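Local atomic coordinates of putative glutathione S-transferase (PDB entry 4MDC), a protein that probably catalyses the conjugation of glutathione to electrophilic compounds, working as a homodimer of glutathione transferase subunits. Residues 34-39 against 199-204; 42-47 against 227-232; 121-126 against 171-176; 191-196 against 218-223. All blocks are in the same frame, centred on the assembly; numbering follows the deposited sequence.

In the fold
Helix 33-44 belongs to the N-terminal, thioredoxin-like domain, built on a four-stranded mixed sheet; the C-terminal domain is helical. Contacts 1 and 2 cross the seam between the domains, their centres about 13 Å apart, and both use helix 33-44, contact 2 at its C-terminal end. Contacts 3 and 4 lie inside the helical domain, with centres about 10 Å apart. Helix 191-205 serves contacts 1 and 4, and contact 3 reaches it through Phe124. Along the chain, contacts 1 and 2 cross, as do 1 and 4; contact 3 closes before contact 4 opens and is nested within contacts 1 and 2, contact 4 within contact 2. Helix 191-205 thus links helical core and domain seam.

Contact 1 (34-39 against 199-204)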
# COMPACT_ATOMS: atom_id res chain seq x y z
N ALA B 34 10.45 -0.34 4.65
CA ALA B 34 9.33 -0.99 5.32
C ALA B 34 9.86 -1.92 6.45
O ALA B 34 9.27 -2.00 7.52
CB ALA B 34 8.44 -1.74 4.32
N SER B 35 10.98 -2.60 6.20
CA SER B 35 11.59 -3.44 7.16
C SER B 35 12.10 -2.64 8.35
O SER B 35 11.95 -3.05 9.50
CB SER B 35 12.79 -4.23 6.54
OG SER B 35 12.43 -5.17 5.52
N ARG B 36 12.81 -1.54 8.08
CA ARG B 36 13.32 -0.70 9.13
C ARG B 36 12.21 -0.09 9.96
O ARG B 36 12.37 0.05 11.16
CB ARG B 36 14.25 0.38 8.56
CG ARG B 36 15.58 -0.18 8.07
CD ARG B 36 16.51 0.92 7.69
NE ARG B 36 17.88 0.36 7.54
CZ ARG B 36 18.97 1.05 7.73
NH1 ARG B 36 18.97 2.34 8.02
NH2 ARG B 36 20.15 0.40 7.65
N PHE B 37 11.12 0.24 9.32
CA PHE B 37 9.97 0.80 10.00
C PHE B 37 9.43 -0.19 11.05
O PHE B 37 9.18 0.20 12.20
CB PHE B 37 8.91 1.11 8.96
CG PHE B 37 7.53 1.38 9.49
CD1 PHE B 37 7.23 2.55 10.22
CD2 PHE B 37 6.53 0.50 9.24
CE1 PHE B 37 5.94 2.81 10.65
CE2 PHE B 37 5.22 0.78 9.66
CZ PHE B 37 4.92 1.93 10.37
N VAL B 38 9.25 -1.43 10.65
CA VAL B 38 8.83 -2.47 11.57
C VAL B 38 9.81 -2.72 12.70
O VAL B 38 9.45 -2.82 13.84
CB VAL B 38 8.49 -3.76 10.82
CG1 VAL B 38 8.19 -4.89 11.79
CG2 VAL B 38 7.24 -3.50 9.98
N ARG B 39 11.09 -2.76 12.37
CA ARG B 39 12.08 -2.88 13.40
C ARG B 39 11.99 -1.78 14.45
O ARG B 39 12.19 -2.03 15.65
CB ARG B 39 13.49 -2.93 12.80
CG ARG B 39 13.80 -4.25 12.13
CD ARG B 39 15.02 -4.13 11.24
NE ARG B 39 16.25 -3.97 12.00
CZ ARG B 39 17.43 -3.73 11.45
NH1 ARG B 39 17.54 -3.53 10.13
NH2 ARG B 39 18.52 -3.63 12.23
N ALA B 199 12.77 5.45 5.83
CA ALA B 199 13.03 5.73 4.41
C ALA B 199 14.25 6.65 4.26
O ALA B 199 15.18 6.32 3.50
CB ALA B 199 11.83 6.35 3.75
N ILE B 200 14.30 7.70 5.09
CA ILE B 200 15.45 8.60 5.03
C ILE B 200 16.75 7.88 5.40
O ILE B 200 17.79 8.18 4.79
CB ILE B 200 15.28 9.79 6.02
CG1 ILE B 200 14.21 10.73 5.50
CG2 ILE B 200 16.57 10.53 6.28
CD1 ILE B 200 14.32 11.18 4.12
N SER B 201 16.70 6.98 6.37
CA SER B 201 17.93 6.30 6.83
C SER B 201 18.54 5.46 5.74
O SER B 201 19.81 5.33 5.63
CB SER B 201 17.68 5.46 8.09
OG SER B 201 16.97 4.27 7.83
N VAL B 202 17.71 4.89 4.86
CA VAL B 202 18.22 4.08 3.73
C VAL B 202 18.94 5.00 2.70
O VAL B 202 20.06 4.69 2.23
CB VAL B 202 17.09 3.28 3.08
CG1 VAL B 202 17.48 2.64 1.77
CG2 VAL B 202 16.58 2.21 4.04
N LEU B 203 18.24 6.07 2.32
CA LEU B 203 18.80 7.03 1.40
C LEU B 203 20.08 7.64 1.97
O LEU B 203 21.03 7.87 1.22
CB LEU B 203 17.78 8.09 1.03
CG LEU B 203 16.62 7.46 0.24
CD1 LEU B 203 15.48 8.47 0.07
CD2 LEU B 203 17.07 6.99 -1.11
N ASP B 204 20.08 7.92 3.29
CA ASP B 204 21.24 8.56 3.91
C ASP B 204 22.39 7.61 3.97
O ASP B 204 23.55 8.04 3.72
CB ASP B 204 20.88 9.08 5.30
CG ASP B 204 21.90 10.11 5.83
OD1 ASP B 204 22.30 11.02 5.08
OD2 ASP B 204 22.29 9.92 7.00
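Two side-chain rotations bring Arg36 and Ser201 together. Arg36 holds CG opposite its carbonyl carbon (chi1 -71°) and then runs extended from CG to NE, which delivers the guanidinium to the flank of helix 191-205. Ser201 turns OG into the position between its backbone N and carbonyl carbon (chi1 74°), from which the hydroxyl also reaches the carbonyl oxygen of Ala198 in its own helix. With that hydroxyl committed as a donor to the helix, its oxygen can act as acceptor: Arg36 NH1 gives a hydrogen bond of 2.8 Å to Ser201 OG, bent to 155° at the hydrogen. The oxygen sits at the edge of the guanidinium, close to its plane, and Ser201 CB follows it there at 3.4 Å from Arg36 NH1. The aliphatic part of the arginine is used as well. Arg36 CD passes 3.4 Å from Ser201 OG, and one methyl of the next residue, Val202 CG2, rests at 3.9 Å from Arg36 CD, so a polar tip and an apolar stem meet successive residues of the helix. The buried guanidinium has further partners: NH2 forms a salt bridge with Glu236, which probably balances its charge, and NH1 also bonds to Tyr247 OH. The contact belongs to the domain interface of the glutathione transferase fold, where the first helix of the thioredoxin-like domain meets a helix of the all-helical domain.

Contact 2 (42-47 against 227-232); sequences LSEYGY and RPSFRP
Glu44 OE2 is gripped from three directions. Ser229 OG donates to it on the anti side at 2.6 Å, and Arg227 NE on the syn side at 2.9 Å in a nearly straight bond of 175°. Water 2 donates to Glu44 OE2 at 2.7 Å and accepts from Ser229 N at 3.0 Å, bridging the two. The other oxygen is held too: Arg227 NH2 lies 2.9 Å from Glu44 OE1, completing a side-on, two-nitrogen salt bridge. Both carboxylate oxygens lie near the guanidinium plane, yet the two flat groups are turned 31° apart, so the arginine donors stand somewhat out of the carboxylate plane. A bend at chi2 (-73°) carries the Glu44 carboxylate over to this partner. Glu44 is in the last turn of helix 33-44, which closes with a Schellman motif at Gly46, where Tyr47 N bonds back to Leu42 O. Here the first helix of the thioredoxin-like domain ends against residues 227-232 of the helical domain, as part of the glutathione transferase domain interface. A carboxylate so near a helix C-terminus is probably disfavoured by the helix dipole, an effect the arginine would offset. On the neighbouring residue, Ser43 CB packs on Ser229 CB at 3.7 Å, where the backbones come closest. Water 1 links Ser43 OG to the carbonyl Ser229 O, to which it donates at 2.9 Å. Phe230 packs on Leu40 of helix 33-44 and on Ala197 and Ser201 of helix 191-205.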
# COMPACT_ATOMS: atom_id res chain seq x y z
N LEU B 42 9.08 -2.42 16.78
CA LEU B 42 9.43 -3.52 17.69
C LEU B 42 10.40 -3.04 18.78
O LEU B 42 10.14 -3.33 19.96
CB LEU B 42 9.98 -4.70 16.91
CG LEU B 42 9.02 -5.45 15.98
CD1 LEU B 42 9.77 -6.34 14.99
CD2 LEU B 42 8.06 -6.29 16.81
N SER B 43 11.43 -2.26 18.44
CA SER B 43 12.33 -1.68 19.45
C SER B 43 11.67 -0.69 20.40
O SER B 43 11.90 -0.75 21.61
CB SER B 43 13.57 -1.00 18.82
OG SER B 43 14.24 -1.94 18.08
N GLU B 44 10.85 0.22 19.87
CA GLU B 44 10.15 1.21 20.68
C GLU B 44 9.27 0.52 21.72
O GLU B 44 9.13 1.00 22.83
CB GLU B 44 9.27 2.15 19.79
CG GLU B 44 10.03 3.18 18.96
CD GLU B 44 10.61 4.35 19.76
OE1 GLU B 44 9.98 4.77 20.75
OE2 GLU B 44 11.71 4.90 19.39
N TYR B 45 8.70 -0.62 21.34
CA TYR B 45 7.78 -1.38 22.22
C TYR B 45 8.50 -2.49 23.02
O TYR B 45 7.87 -3.26 23.70
CB TYR B 45 6.60 -1.95 21.40
CG TYR B 45 5.57 -0.96 20.95
CD1 TYR B 45 5.52 0.33 21.46
CD2 TYR B 45 4.59 -1.33 20.02
CE1 TYR B 45 4.56 1.23 21.03
CE2 TYR B 45 3.62 -0.45 19.60
CZ TYR B 45 3.61 0.83 20.09
OH TYR B 45 2.61 1.73 19.77
N GLY B 46 9.82 -2.59 22.90
CA GLY B 46 10.58 -3.50 23.78
C GLY B 46 10.51 -4.97 23.39
O GLY B 46 10.85 -5.84 24.19
N TYR B 47 10.14 -5.26 22.16
CA TYR B 47 10.17 -6.62 21.66
C TYR B 47 11.62 -7.03 21.40
O TYR B 47 12.45 -6.19 21.01
CB TYR B 47 9.44 -6.79 20.32
CG TYR B 47 7.94 -6.79 20.40
CD1 TYR B 47 7.28 -5.63 20.62
CD2 TYR B 47 7.23 -7.95 20.21
CE1 TYR B 47 5.88 -5.60 20.67
CE2 TYR B 47 5.82 -7.93 20.26
CZ TYR B 47 5.18 -6.76 20.47
OH TYR B 47 3.75 -6.80 20.54
N ARG B 227 17.31 8.42 18.87
CA ARG B 227 16.54 7.59 19.78
C ARG B 227 17.22 6.23 19.96
O ARG B 227 17.83 5.73 19.03
CB ARG B 227 15.11 7.40 19.25
CG ARG B 227 14.33 8.69 19.27
CD ARG B 227 12.92 8.51 18.71
NE ARG B 227 12.00 7.79 19.60
CZ ARG B 227 11.29 8.36 20.56
NH1 ARG B 227 11.36 9.66 20.82
NH2 ARG B 227 10.50 7.61 21.31
N PRO B 228 17.05 5.60 21.12
CA PRO B 228 17.64 4.26 21.31
C PRO B 228 17.24 3.24 20.26
O PRO B 228 18.00 2.36 19.89
CB PRO B 228 17.10 3.84 22.69
CG PRO B 228 17.00 5.15 23.43
CD PRO B 228 16.48 6.11 22.37
N SER B 229 15.98 3.32 19.81
CA SER B 229 15.45 2.37 18.80
C SER B 229 16.25 2.42 17.49
O SER B 229 16.25 1.45 16.73
CB SER B 229 13.94 2.68 18.52
OG SER B 229 13.81 4.04 18.08
N PHE B 230 16.93 3.56 17.23
CA PHE B 230 17.69 3.74 16.01
C PHE B 230 19.07 3.12 16.08
O PHE B 230 19.70 2.94 15.05
CB PHE B 230 17.85 5.24 15.66
CG PHE B 230 17.31 5.57 14.26
CD1 PHE B 230 15.97 5.78 14.09
CD2 PHE B 230 18.14 5.67 13.16
CE1 PHE B 230 15.43 6.08 12.82
CE2 PHE B 230 17.64 5.98 11.88
CZ PHE B 230 16.26 6.16 11.72
N ARG B 231 19.50 2.77 17.28
CA ARG B 231 20.91 2.33 17.46
C ARG B 231 21.25 1.11 16.58
O ARG B 231 22.29 1.11 15.91
CB ARG B 231 21.22 2.05 18.91
CG ARG B 231 21.44 3.31 19.71
CD ARG B 231 21.63 3.06 21.20
NE ARG B 231 21.55 4.37 21.85
CZ ARG B 231 21.16 4.58 23.10
NH1 ARG B 231 20.78 3.56 23.87
NH2 ARG B 231 21.12 5.82 23.58
N PRO B 232 20.41 0.07 16.55
CA PRO B 232 20.71 -1.04 15.63
C PRO B 232 20.76 -0.66 14.14
O PRO B 232 21.54 -1.22 13.38
CB PRO B 232 19.63 -2.07 15.91
CG PRO B 232 18.96 -1.63 17.20
CD PRO B 232 19.12 -0.14 17.26
O HOH W 1 15.51 -1.10 15.68
O HOH W 2 13.68 4.66 21.22

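Contact 3 (121-126 against 171-176)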
# COMPACT_ATOMS: atom_id res chain seq x y z
N THR B 121 2.51 7.38 6.88
CA THR B 121 3.17 6.08 6.71
C THR B 121 3.14 5.63 5.24
O THR B 121 4.17 5.22 4.69
CB THR B 121 2.50 5.01 7.63
OG1 THR B 121 2.53 5.48 8.98
CG2 THR B 121 3.17 3.71 7.54
N GLU B 122 1.98 5.79 4.58
CA GLU B 122 1.84 5.44 3.17
C GLU B 122 2.64 6.36 2.27
O GLU B 122 3.24 5.88 1.27
CB GLU B 122 0.35 5.42 2.77
CG GLU B 122 -0.36 4.21 3.42
CD GLU B 122 -1.88 4.08 3.06
OE1 GLU B 122 -2.37 4.89 2.21
OE2 GLU B 122 -2.48 3.06 3.51
N TRP B 123 2.74 7.63 2.62
CA TRP B 123 3.51 8.58 1.83
C TRP B 123 4.96 8.08 1.74
O TRP B 123 5.53 7.96 0.65
CB TRP B 123 3.47 10.00 2.44
CG TRP B 123 4.21 10.98 1.58
CD1 TRP B 123 5.57 11.18 1.57
CD2 TRP B 123 3.69 11.81 0.53
NE1 TRP B 123 5.90 12.10 0.64
CE2 TRP B 123 4.77 12.55 0.02
CE3 TRP B 123 2.39 12.10 0.06
CZ2 TRP B 123 4.64 13.47 -1.05
CZ3 TRP B 123 2.28 13.04 -0.98
CH2 TRP B 123 3.39 13.70 -1.53
N PHE B 124 5.53 7.84 2.88
CA PHE B 124 6.97 7.47 2.93
C PHE B 124 7.23 6.03 2.50
O PHE B 124 8.26 5.76 1.82
CB PHE B 124 7.57 7.87 4.26
CG PHE B 124 7.68 9.33 4.43
CD1 PHE B 124 8.71 10.05 3.80
CD2 PHE B 124 6.68 10.03 5.09
CE1 PHE B 124 8.71 11.43 3.86
CE2 PHE B 124 6.74 11.38 5.20
CZ PHE B 124 7.74 12.10 4.60
N LEU B 125 6.35 5.10 2.81
CA LEU B 125 6.61 3.69 2.49
C LEU B 125 6.00 3.17 1.20
O LEU B 125 6.43 2.09 0.70
CB LEU B 125 6.15 2.80 3.64
CG LEU B 125 6.90 3.08 4.96
CD1 LEU B 125 6.39 2.16 6.01
CD2 LEU B 125 8.43 3.02 4.88
N GLN B 126 5.12 3.96 0.59
CA GLN B 126 4.61 3.63 -0.71
C GLN B 126 4.97 4.67 -1.77
O GLN B 126 5.49 4.29 -2.81
CB GLN B 126 3.07 3.44 -0.66
CG GLN B 126 2.69 2.35 0.30
CD GLN B 126 1.15 2.16 0.39
OE1 GLN B 126 0.36 2.74 -0.35
NE2 GLN B 126 0.77 1.32 1.33
N MSE B 171 11.94 15.41 0.18
CA MSE B 171 12.65 16.13 1.23
C MSE B 171 11.97 17.44 1.55
O MSE B 171 11.92 17.85 2.71
CB MSE B 171 14.12 16.36 0.84
CG MSE B 171 14.86 15.06 0.67
SE MSE B 171 14.84 13.83 2.21
CE MSE B 171 15.62 15.18 3.49
N LYS B 172 11.47 18.15 0.54
CA LYS B 172 10.80 19.41 0.75
C LYS B 172 9.44 19.21 1.48
O LYS B 172 9.07 20.03 2.32
CB LYS B 172 10.62 20.18 -0.54
CG LYS B 172 11.95 20.78 -1.01
CD LYS B 172 12.22 22.08 -0.25
CE LYS B 172 13.63 22.57 -0.44
NZ LYS B 172 13.88 23.82 0.31
N TYR B 173 8.78 18.11 1.19
CA TYR B 173 7.49 17.82 1.85
C TYR B 173 7.78 17.52 3.31
O TYR B 173 7.12 18.01 4.22
CB TYR B 173 6.77 16.65 1.19
CG TYR B 173 5.36 16.41 1.77
CD1 TYR B 173 4.48 17.46 1.89
CD2 TYR B 173 4.97 15.16 2.18
CE1 TYR B 173 3.16 17.24 2.37
CE2 TYR B 173 3.68 14.95 2.64
CZ TYR B 173 2.80 15.97 2.75
OH TYR B 173 1.54 15.69 3.28
N LEU B 174 8.80 16.71 3.53
CA LEU B 174 9.25 16.41 4.89
C LEU B 174 9.66 17.66 5.69
O LEU B 174 9.32 17.79 6.85
CB LEU B 174 10.43 15.43 4.84
CG LEU B 174 11.07 15.02 6.13
CD1 LEU B 174 10.09 14.32 7.06
CD2 LEU B 174 12.23 14.11 5.86
N SER B 175 10.47 18.52 5.08
CA SER B 175 10.82 19.82 5.69
C SER B 175 9.55 20.61 6.04
O SER B 175 9.49 21.25 7.10
CB SER B 175 11.70 20.64 4.78
OG SER B 175 13.02 20.06 4.75
N TRP B 176 8.60 20.60 5.14
CA TRP B 176 7.36 21.35 5.38
C TRP B 176 6.61 20.79 6.60
O TRP B 176 6.16 21.57 7.49
CB TRP B 176 6.45 21.41 4.18
CG TRP B 176 5.18 22.15 4.49
CD1 TRP B 176 5.02 23.52 4.63
CD2 TRP B 176 3.88 21.58 4.76
NE1 TRP B 176 3.72 23.80 4.97
CE2 TRP B 176 3.01 22.64 5.07
CE3 TRP B 176 3.39 20.30 4.80
CZ2 TRP B 176 1.65 22.44 5.37
CZ3 TRP B 176 2.02 20.09 5.10
CH2 TRP B 176 1.17 21.16 5.37
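Trp123 and Tyr173 form the tight part of this contact, while Phe124 and Leu174 meet more loosely beside them. Tyr173 CD2 comes down over one face of the indole, 3.4 Å from Trp123 CE2 and 3.5 Å from Trp123 NE1, toward the rim of the ring system. The rings are neither stacked nor edge-to-face: their planes are inclined at 44°, and the centroids of the Trp123 six-membered ring and the Tyr173 ring are 4.4 Å apart. Both residues hold CG anti to the backbone N (chi1 -177° for Trp123), which swings each ring out toward the other helix. The indole also shields its neighbour, with Trp123 CD1 standing over the centre of one face of Phe124. On the second side of the contact, Leu174 CD1 only brushes Phe124 CZ at 4.1 Å, the two side chains crossing at about a right angle. Tyr173, partly exposed, lies on the solvent side, its hydroxyl bonded to Arg119, whereas Trp123, Phe124 and Leu174 are buried. With an alanine at Trp123, Tyr173 would probably lose the surface it lies on and that face of Phe124 would lose its cover. At this margin Ala69 and Pro68 of the second subunit pack on Trp123 and Tyr173. On the inner side, Phe124 rests on Ala196 of helix 191-205 and Leu174 on Trp220 of helix 215-225, which places helices 111-145 and 167-180 in the helical core.

Contact 4 (191-196 against 218-223)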
# COMPACT_ATOMS: atom_id res chain seq x y z
N TYR B 191 3.85 6.42 14.22
CA TYR B 191 4.32 5.67 13.05
C TYR B 191 4.76 6.55 11.89
O TYR B 191 5.59 6.13 11.07
CB TYR B 191 3.17 4.74 12.57
CG TYR B 191 2.86 3.50 13.38
CD1 TYR B 191 3.65 3.04 14.39
CD2 TYR B 191 1.64 2.80 13.15
CE1 TYR B 191 3.31 1.91 15.10
CE2 TYR B 191 1.30 1.67 13.84
CZ TYR B 191 2.19 1.19 14.84
OH TYR B 191 1.85 0.05 15.56
N GLY B 192 4.09 7.69 11.66
CA GLY B 192 4.46 8.61 10.58
C GLY B 192 5.94 9.02 10.64
O GLY B 192 6.65 9.01 9.63
N ASP B 193 6.40 9.42 11.82
CA ASP B 193 7.84 9.76 12.07
C ASP B 193 8.74 8.57 11.82
O ASP B 193 9.82 8.66 11.16
CB ASP B 193 8.03 10.26 13.50
CG ASP B 193 7.22 11.47 13.82
OD1 ASP B 193 7.63 12.60 13.47
OD2 ASP B 193 6.11 11.24 14.40
N LEU B 194 8.34 7.40 12.31
CA LEU B 194 9.14 6.18 12.16
C LEU B 194 9.25 5.78 10.71
O LEU B 194 10.29 5.33 10.21
CB LEU B 194 8.66 5.02 13.01
CG LEU B 194 8.55 5.25 14.51
CD1 LEU B 194 8.16 3.98 15.23
CD2 LEU B 194 9.81 5.83 15.09
N ALA B 195 8.17 5.87 9.96
CA ALA B 195 8.22 5.51 8.53
C ALA B 195 9.12 6.45 7.72
O ALA B 195 9.88 5.98 6.87
CB ALA B 195 6.80 5.58 7.97
N ALA B 196 9.01 7.74 7.98
CA ALA B 196 9.85 8.71 7.28
C ALA B 196 11.31 8.45 7.63
O ALA B 196 12.16 8.41 6.77
CB ALA B 196 9.47 10.12 7.66
N LYS B 218 16.50 18.14 8.51
CA LYS B 218 17.71 17.73 9.25
C LYS B 218 17.54 17.78 10.78
O LYS B 218 17.91 16.83 11.48
CB LYS B 218 18.91 18.59 8.84
CG LYS B 218 20.22 18.13 9.47
CD LYS B 218 21.42 18.94 9.02
CE LYS B 218 22.69 18.41 9.67
NZ LYS B 218 23.88 19.22 9.28
N GLU B 219 16.88 18.83 11.27
CA GLU B 219 16.65 18.98 12.69
C GLU B 219 15.74 17.86 13.18
O GLU B 219 15.97 17.25 14.25
CB GLU B 219 16.07 20.38 13.00
CG GLU B 219 15.78 20.62 14.50
CD GLU B 219 14.49 19.96 15.04
OE1 GLU B 219 13.49 19.83 14.28
OE2 GLU B 219 14.44 19.55 16.24
N TRP B 220 14.66 17.60 12.43
CA TRP B 220 13.74 16.52 12.76
C TRP B 220 14.42 15.13 12.74
O TRP B 220 14.24 14.28 13.68
CB TRP B 220 12.48 16.60 11.85
CG TRP B 220 11.69 15.34 11.85
CD1 TRP B 220 10.61 15.03 12.65
CD2 TRP B 220 11.93 14.19 11.04
NE1 TRP B 220 10.21 13.75 12.42
CE2 TRP B 220 10.99 13.21 11.41
CE3 TRP B 220 12.83 13.90 10.02
CZ2 TRP B 220 10.94 11.97 10.79
CZ3 TRP B 220 12.79 12.70 9.41
CH2 TRP B 220 11.89 11.71 9.83
N TYR B 221 15.26 14.87 11.71
CA TYR B 221 15.92 13.58 11.60
C TYR B 221 16.95 13.34 12.70
O TYR B 221 17.10 12.22 13.21
CB TYR B 221 16.55 13.39 10.24
CG TYR B 221 17.17 12.03 10.03
CD1 TYR B 221 16.40 10.87 10.05
CD2 TYR B 221 18.55 11.90 9.82
CE1 TYR B 221 16.98 9.61 9.83
CE2 TYR B 221 19.11 10.64 9.63
CZ TYR B 221 18.32 9.51 9.67
OH TYR B 221 18.87 8.26 9.43
N GLN B 222 17.62 14.40 13.09
CA GLN B 222 18.56 14.31 14.20
C GLN B 222 17.86 13.84 15.47
O GLN B 222 18.42 13.02 16.20
CB GLN B 222 19.29 15.64 14.39
CG GLN B 222 20.66 15.48 14.99
CD GLN B 222 20.54 15.46 16.47
OE1 GLN B 222 19.50 15.90 17.03
NE2 GLN B 222 21.56 14.94 17.15
N ARG B 223 16.62 14.28 15.70
CA ARG B 223 15.83 13.78 16.81
C ARG B 223 15.49 12.32 16.66
O ARG B 223 15.58 11.59 17.66
CB ARG B 223 14.49 14.53 17.00
CG ARG B 223 14.57 15.93 17.59
CD ARG B 223 13.13 16.47 17.74
NE ARG B 223 12.77 17.36 16.64
CZ ARG B 223 11.58 17.41 16.04
NH1 ARG B 223 10.57 16.54 16.37
NH2 ARG B 223 11.38 18.30 15.08
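At the start of helix 191-205 in the C-terminal domain, Asp193 is joined to Trp220 of helix 215-225. With CG turned away from the backbone N (chi1 164°), Trp220 projects its indole across to the first turn of the other helix. There Trp220 NE1 donates to Asp193 OD1 at 3.0 Å, with an angle of 163° at the hydrogen. The oxygen lies near the indole plane and accepts through its anti lone pair; carboxylate and ring are nearly coplanar, 30° apart. Along the same ring edge, the carbonyl Asp193 O comes within 3.5 Å of Trp220 CZ2. Farther on, Ala196 CB, one turn along, packs at 3.6 Å against Trp220 CH2. The small methyl lets the indole approach its helix closely. A phenylalanine in place of Trp220 would probably leave Asp193 OD1 without this donor and open a gap beside Ala196. Within the 218-223 segment, Arg223 grips Glu219 side-on, with NH2 at 2.7 Å from Glu219 OE1 and NE at 2.8 Å from Glu219 OE2. The buried Asp193 carboxylate has two more backbone donors, Leu184 N to OD1 and Ser190 N to OD2. The bond from Ser190 N, three residues earlier, is the aspartate half of a capping box, consistent with the Ser-x-x-Asp N-capping box known at the start of this core helix in glutathione transferases, here with a tryptophan of the neighbouring helix bonded to the aspartate of the box.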